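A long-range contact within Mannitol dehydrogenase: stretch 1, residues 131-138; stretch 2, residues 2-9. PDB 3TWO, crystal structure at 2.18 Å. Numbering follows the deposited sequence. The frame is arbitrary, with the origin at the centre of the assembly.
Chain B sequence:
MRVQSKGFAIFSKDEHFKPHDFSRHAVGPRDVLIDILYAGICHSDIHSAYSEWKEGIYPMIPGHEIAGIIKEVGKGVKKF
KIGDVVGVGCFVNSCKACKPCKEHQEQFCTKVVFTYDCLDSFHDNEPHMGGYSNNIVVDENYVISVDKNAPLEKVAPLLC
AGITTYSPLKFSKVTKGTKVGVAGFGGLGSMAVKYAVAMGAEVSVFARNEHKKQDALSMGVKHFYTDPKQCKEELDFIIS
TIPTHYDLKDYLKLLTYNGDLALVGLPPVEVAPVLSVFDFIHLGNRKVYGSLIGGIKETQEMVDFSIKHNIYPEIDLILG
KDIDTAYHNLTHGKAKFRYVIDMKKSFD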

ATOM      1  N   GLY B 131      -6.701  -2.348 -31.697  1.00 26.54           N
ATOM      2  CA  GLY B 131      -5.603  -2.459 -32.607  1.00 26.88           C
ATOM      3  C   GLY B 131      -5.537  -3.726 -33.424  1.00 28.29           C
ATOM      4  O   GLY B 131      -4.707  -3.785 -34.344  1.00 28.48           O
ATOM      5  N   TYR B 132      -6.405  -4.738 -33.157  1.00 27.84           N
ATOM      6  CA  TYR B 132      -6.435  -5.935 -34.059  1.00 27.68           C
ATOM      7  C   TYR B 132      -7.170  -5.608 -35.363  1.00 27.69           C
ATOM      8  O   TYR B 132      -8.165  -6.228 -35.680  1.00 28.19           O
ATOM      9  CB  TYR B 132      -7.124  -7.194 -33.446  1.00 27.31           C
ATOM     10  CG  TYR B 132      -6.613  -7.737 -32.137  1.00 25.49           C
ATOM     11  CD1 TYR B 132      -5.384  -7.308 -31.566  1.00 24.55           C
ATOM     12  CD2 TYR B 132      -7.341  -8.700 -31.471  1.00 22.87           C
ATOM     13  CE1 TYR B 132      -4.932  -7.833 -30.313  1.00 26.12           C
ATOM     14  CE2 TYR B 132      -6.855  -9.278 -30.217  1.00 21.63           C
ATOM     15  CZ  TYR B 132      -5.682  -8.820 -29.652  1.00 24.66           C
ATOM     16  OH  TYR B 132      -5.279  -9.325 -28.410  1.00 24.39           O
ATOM     17  N   SER B 133      -6.717  -4.599 -36.088  1.00 28.46           N
ATOM     18  CA  SER B 133      -7.482  -4.070 -37.218  1.00 28.64           C
ATOM     19  C   SER B 133      -6.501  -3.375 -38.155  1.00 29.79           C
ATOM     20  O   SER B 133      -5.321  -3.193 -37.792  1.00 29.63           O
ATOM     21  CB  SER B 133      -8.530  -3.071 -36.711  1.00 28.32           C
ATOM     22  OG  SER B 133      -7.940  -1.897 -36.158  1.00 30.99           O
ATOM     23  N   ASN B 134      -6.982  -2.925 -39.321  1.00 29.59           N
ATOM     24  CA  ASN B 134      -6.071  -2.425 -40.342  1.00 29.25           C
ATOM     25  C   ASN B 134      -5.776  -0.940 -40.211  1.00 29.19           C
ATOM     26  O   ASN B 134      -4.853  -0.440 -40.844  1.00 29.45           O
ATOM     27  CB  ASN B 134      -6.560  -2.774 -41.776  1.00 29.48           C
ATOM     28  CG  ASN B 134      -7.908  -2.125 -42.136  1.00 32.47           C
ATOM     29  OD1 ASN B 134      -8.256  -1.978 -43.327  1.00 36.19           O
ATOM     30  ND2 ASN B 134      -8.674  -1.766 -41.145  1.00 25.40           N
ATOM     31  N   ASN B 135      -6.576  -0.223 -39.415  1.00 28.35           N
ATOM     32  CA  ASN B 135      -6.335   1.199 -39.260  1.00 28.69           C
ATOM     33  C   ASN B 135      -6.975   1.682 -37.975  1.00 28.67           C
ATOM     34  O   ASN B 135      -7.732   0.928 -37.352  1.00 28.41           O
ATOM     35  CB  ASN B 135      -6.866   1.989 -40.503  1.00 28.91           C
ATOM     36  CG  ASN B 135      -8.374   1.903 -40.663  1.00 28.54           C
ATOM     37  OD1 ASN B 135      -9.125   1.927 -39.682  1.00 32.17           O
ATOM     38  ND2 ASN B 135      -8.843   1.847 -41.924  1.00 27.84           N
ATOM     39  N   ILE B 136      -6.697   2.934 -37.608  1.00 28.39           N
ATOM     40  CA  ILE B 136      -7.258   3.531 -36.408  1.00 28.36           C
ATOM     41  C   ILE B 136      -7.172   5.049 -36.606  1.00 30.47           C
ATOM     42  O   ILE B 136      -6.246   5.549 -37.333  1.00 31.22           O
ATOM     43  CB  ILE B 136      -6.547   3.059 -35.100  1.00 28.87           C
ATOM     44  CG1 ILE B 136      -7.398   3.403 -33.873  1.00 27.03           C
ATOM     45  CG2 ILE B 136      -5.139   3.641 -34.955  1.00 24.65           C
ATOM     46  CD1 ILE B 136      -6.895   2.832 -32.589  1.00 26.51           C
ATOM     47  N   VAL B 137      -8.151   5.772 -36.044  1.00 29.44           N
ATOM     48  CA  VAL B 137      -8.217   7.248 -36.157  1.00 29.97           C
ATOM     49  C   VAL B 137      -8.014   7.827 -34.754  1.00 28.72           C
ATOM     50  O   VAL B 137      -8.823   7.549 -33.876  1.00 28.75           O
ATOM     51  CB  VAL B 137      -9.610   7.740 -36.757  1.00 31.21           C
ATOM     52  CG1 VAL B 137      -9.650   9.262 -36.929  1.00 31.23           C
ATOM     53  CG2 VAL B 137      -9.892   7.066 -38.097  1.00 31.49           C
ATOM     54  N   VAL B 138      -6.944   8.594 -34.535  1.00 27.96           N
ATOM     55  CA  VAL B 138      -6.573   9.049 -33.203  1.00 28.58           C
ATOM     56  C   VAL B 138      -6.304  10.562 -33.171  1.00 29.92           C
ATOM     57  O   VAL B 138      -5.613  11.081 -34.068  1.00 29.42           O
ATOM     58  CB  VAL B 138      -5.307   8.294 -32.695  1.00 28.98           C
ATOM     59  CG1 VAL B 138      -4.993   8.691 -31.262  1.00 27.56           C
ATOM     60  CG2 VAL B 138      -5.496   6.779 -32.787  1.00 26.64           C
TER
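Stretch 2 2-9: RVQSKGFA

Stretch 2 is extended: Val3 through Ala9 form a strand, with Arg2 leading in as loop and making no contact. It runs broadly against the direction of stretch 1, the N-to-C directions of strands 3-9 and 135-138 making an angle of 127°, with the axes 7.5 Å apart at their closest. Backbone pairing is confined to one bridge, and farther along side chains span the gap.

The backbones meet at that single bridge, Ser133 with Gly7, where the two CA atoms lie 3.7 Å apart. Two hydrogen bonds flank it. Phe8 N donates to Tyr132 O at 2.9 Å, and Asn134 N donates to Lys6 O at 2.9 Å. Gly7 suits this tight approach because it has no side chain; an ideal CB there would fall 2.5 Å from Tyr132 O and 2.9 Å from Ser133 CB, both clashes.

Beyond the bridge, Asn135 takes over the polar pairing. With chi1 in p, its amide group reaches stretch 2 at two successive residues: Asn135 ND2 donates to the backbone Gln4 O at 3.0 Å with a nearly straight angle of 161°, while Asn135 OD1 accepts from Ser5 OG at 2.7 Å. One side chain thus reads both a backbone carbonyl and a neighbouring hydroxyl. Asn134 also leans over, Asn134 ND2 coming within 2.9 Å of Lys6 N, two donors with no hydrogen bond between them, and Asn134 OD1 within 3.5 Å of Lys6 CG.

Apolar contacts lie toward both ends of the pairing. Val137 and Val3 point toward each other, Val137 CG2 to Val3 CG2 at 3.8 Å, although their backbones have already drawn apart to 8.1 Å between CA atoms. Near the other end, Tyr132 CB approaches Phe8 CB at 4.2 Å, while the tyrosine ring leads away from stretch 2. Ile136, between Asn135 and Val137, points away and takes no part.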

ATOM      1  N   ARG B   2     -16.949   8.713 -42.727  1.00 41.84           N
ATOM      2  CA  ARG B   2     -16.442   7.703 -41.794  1.00 40.06           C
ATOM      3  C   ARG B   2     -15.359   6.876 -42.459  1.00 38.69           C
ATOM      4  O   ARG B   2     -15.379   6.674 -43.647  1.00 38.98           O
ATOM      5  CB  ARG B   2     -17.595   6.826 -41.284  1.00 40.30           C
ATOM      6  CG  ARG B   2     -18.641   7.618 -40.436  1.00 40.75           C
ATOM      7  CD  ARG B   2     -19.729   6.751 -39.775  1.00 38.59           C
ATOM      8  NE  ARG B   2     -19.159   5.704 -38.925  1.00 37.96           N
ATOM      9  CZ  ARG B   2     -18.733   5.872 -37.684  1.00 37.85           C
ATOM     10  NH1 ARG B   2     -18.806   7.053 -37.119  1.00 40.13           N
ATOM     11  NH2 ARG B   2     -18.206   4.859 -37.011  1.00 37.77           N
ATOM     12  N   VAL B   3     -14.388   6.414 -41.693  1.00 37.45           N
ATOM     13  CA  VAL B   3     -13.305   5.601 -42.242  1.00 36.71           C
ATOM     14  C   VAL B   3     -13.757   4.140 -42.189  1.00 36.01           C
ATOM     15  O   VAL B   3     -14.227   3.680 -41.137  1.00 36.02           O
ATOM     16  CB  VAL B   3     -11.993   5.820 -41.380  1.00 36.46           C
ATOM     17  CG1 VAL B   3     -10.899   4.806 -41.716  1.00 35.03           C
ATOM     18  CG2 VAL B   3     -11.478   7.269 -41.520  1.00 36.24           C
ATOM     19  N   GLN B   4     -13.652   3.418 -43.305  1.00 35.22           N
ATOM     20  CA  GLN B   4     -13.987   1.991 -43.335  1.00 34.94           C
ATOM     21  C   GLN B   4     -12.830   1.165 -42.768  1.00 34.15           C
ATOM     22  O   GLN B   4     -11.651   1.479 -42.981  1.00 33.43           O
ATOM     23  CB  GLN B   4     -14.344   1.523 -44.745  1.00 35.81           C
ATOM     24  CG  GLN B   4     -15.591   2.233 -45.308  1.00 38.10           C
ATOM     25  CD  GLN B   4     -16.771   2.141 -44.344  1.00 40.30           C
ATOM     26  OE1 GLN B   4     -17.403   3.140 -44.029  1.00 45.97           O
ATOM     27  NE2 GLN B   4     -17.052   0.949 -43.856  1.00 40.03           N
ATOM     28  N   SER B   5     -13.148   0.139 -42.003  1.00 33.08           N
ATOM     29  CA  SER B   5     -12.089  -0.619 -41.380  1.00 32.51           C
ATOM     30  C   SER B   5     -12.363  -2.086 -41.374  1.00 32.25           C
ATOM     31  O   SER B   5     -13.487  -2.506 -41.593  1.00 31.34           O
ATOM     32  CB  SER B   5     -11.870  -0.177 -39.926  1.00 32.40           C
ATOM     33  OG  SER B   5     -11.720   1.210 -39.815  1.00 32.86           O
ATOM     34  N   LYS B   6     -11.321  -2.869 -41.050  1.00 32.07           N
ATOM     35  CA  LYS B   6     -11.523  -4.270 -40.742  1.00 32.54           C
ATOM     36  C   LYS B   6     -10.595  -4.786 -39.668  1.00 30.51           C
ATOM     37  O   LYS B   6      -9.539  -4.234 -39.424  1.00 29.41           O
ATOM     38  CB  LYS B   6     -11.488  -5.139 -41.998  1.00 34.00           C
ATOM     39  CG  LYS B   6     -10.430  -4.749 -42.994  1.00 37.68           C
ATOM     40  CD  LYS B   6     -10.620  -5.558 -44.260  1.00 41.67           C
ATOM     41  CE  LYS B   6      -9.618  -5.192 -45.320  1.00 44.14           C
ATOM     42  NZ  LYS B   6      -9.236  -6.467 -45.997  1.00 48.10           N
ATOM     43  N   GLY B   7     -11.003  -5.872 -39.046  1.00 30.25           N
ATOM     44  CA  GLY B   7     -10.255  -6.412 -37.932  1.00 29.82           C
ATOM     45  C   GLY B   7     -10.772  -7.742 -37.456  1.00 30.02           C
ATOM     46  O   GLY B   7     -11.521  -8.421 -38.138  1.00 29.97           O
ATOM     47  N   PHE B   8     -10.325  -8.098 -36.262  1.00 29.19           N
ATOM     48  CA  PHE B   8     -10.618  -9.368 -35.659  1.00 29.73           C
ATOM     49  C   PHE B   8     -11.373  -9.096 -34.377  1.00 29.30           C
ATOM     50  O   PHE B   8     -10.785  -8.543 -33.426  1.00 28.17           O
ATOM     51  CB  PHE B   8      -9.302 -10.148 -35.425  1.00 29.30           C
ATOM     52  CG  PHE B   8      -8.631 -10.514 -36.714  1.00 29.92           C
ATOM     53  CD1 PHE B   8      -7.653  -9.672 -37.261  1.00 32.11           C
ATOM     54  CD2 PHE B   8      -9.083 -11.599 -37.455  1.00 30.80           C
ATOM     55  CE1 PHE B   8      -7.058  -9.956 -38.515  1.00 32.74           C
ATOM     56  CE2 PHE B   8      -8.517 -11.893 -38.727  1.00 32.67           C
ATOM     57  CZ  PHE B   8      -7.486 -11.066 -39.238  1.00 34.42           C
ATOM     58  N   ALA B   9     -12.680  -9.420 -34.421  1.00 27.47           N
ATOM     59  CA  ALA B   9     -13.637  -9.180 -33.348  1.00 27.45           C
ATOM     60  C   ALA B   9     -14.079 -10.463 -32.631  1.00 27.77           C
ATOM     61  O   ALA B   9     -14.191 -11.541 -33.247  1.00 25.35           O
ATOM     62  CB  ALA B   9     -14.936  -8.403 -33.876  1.00 25.42           C
TER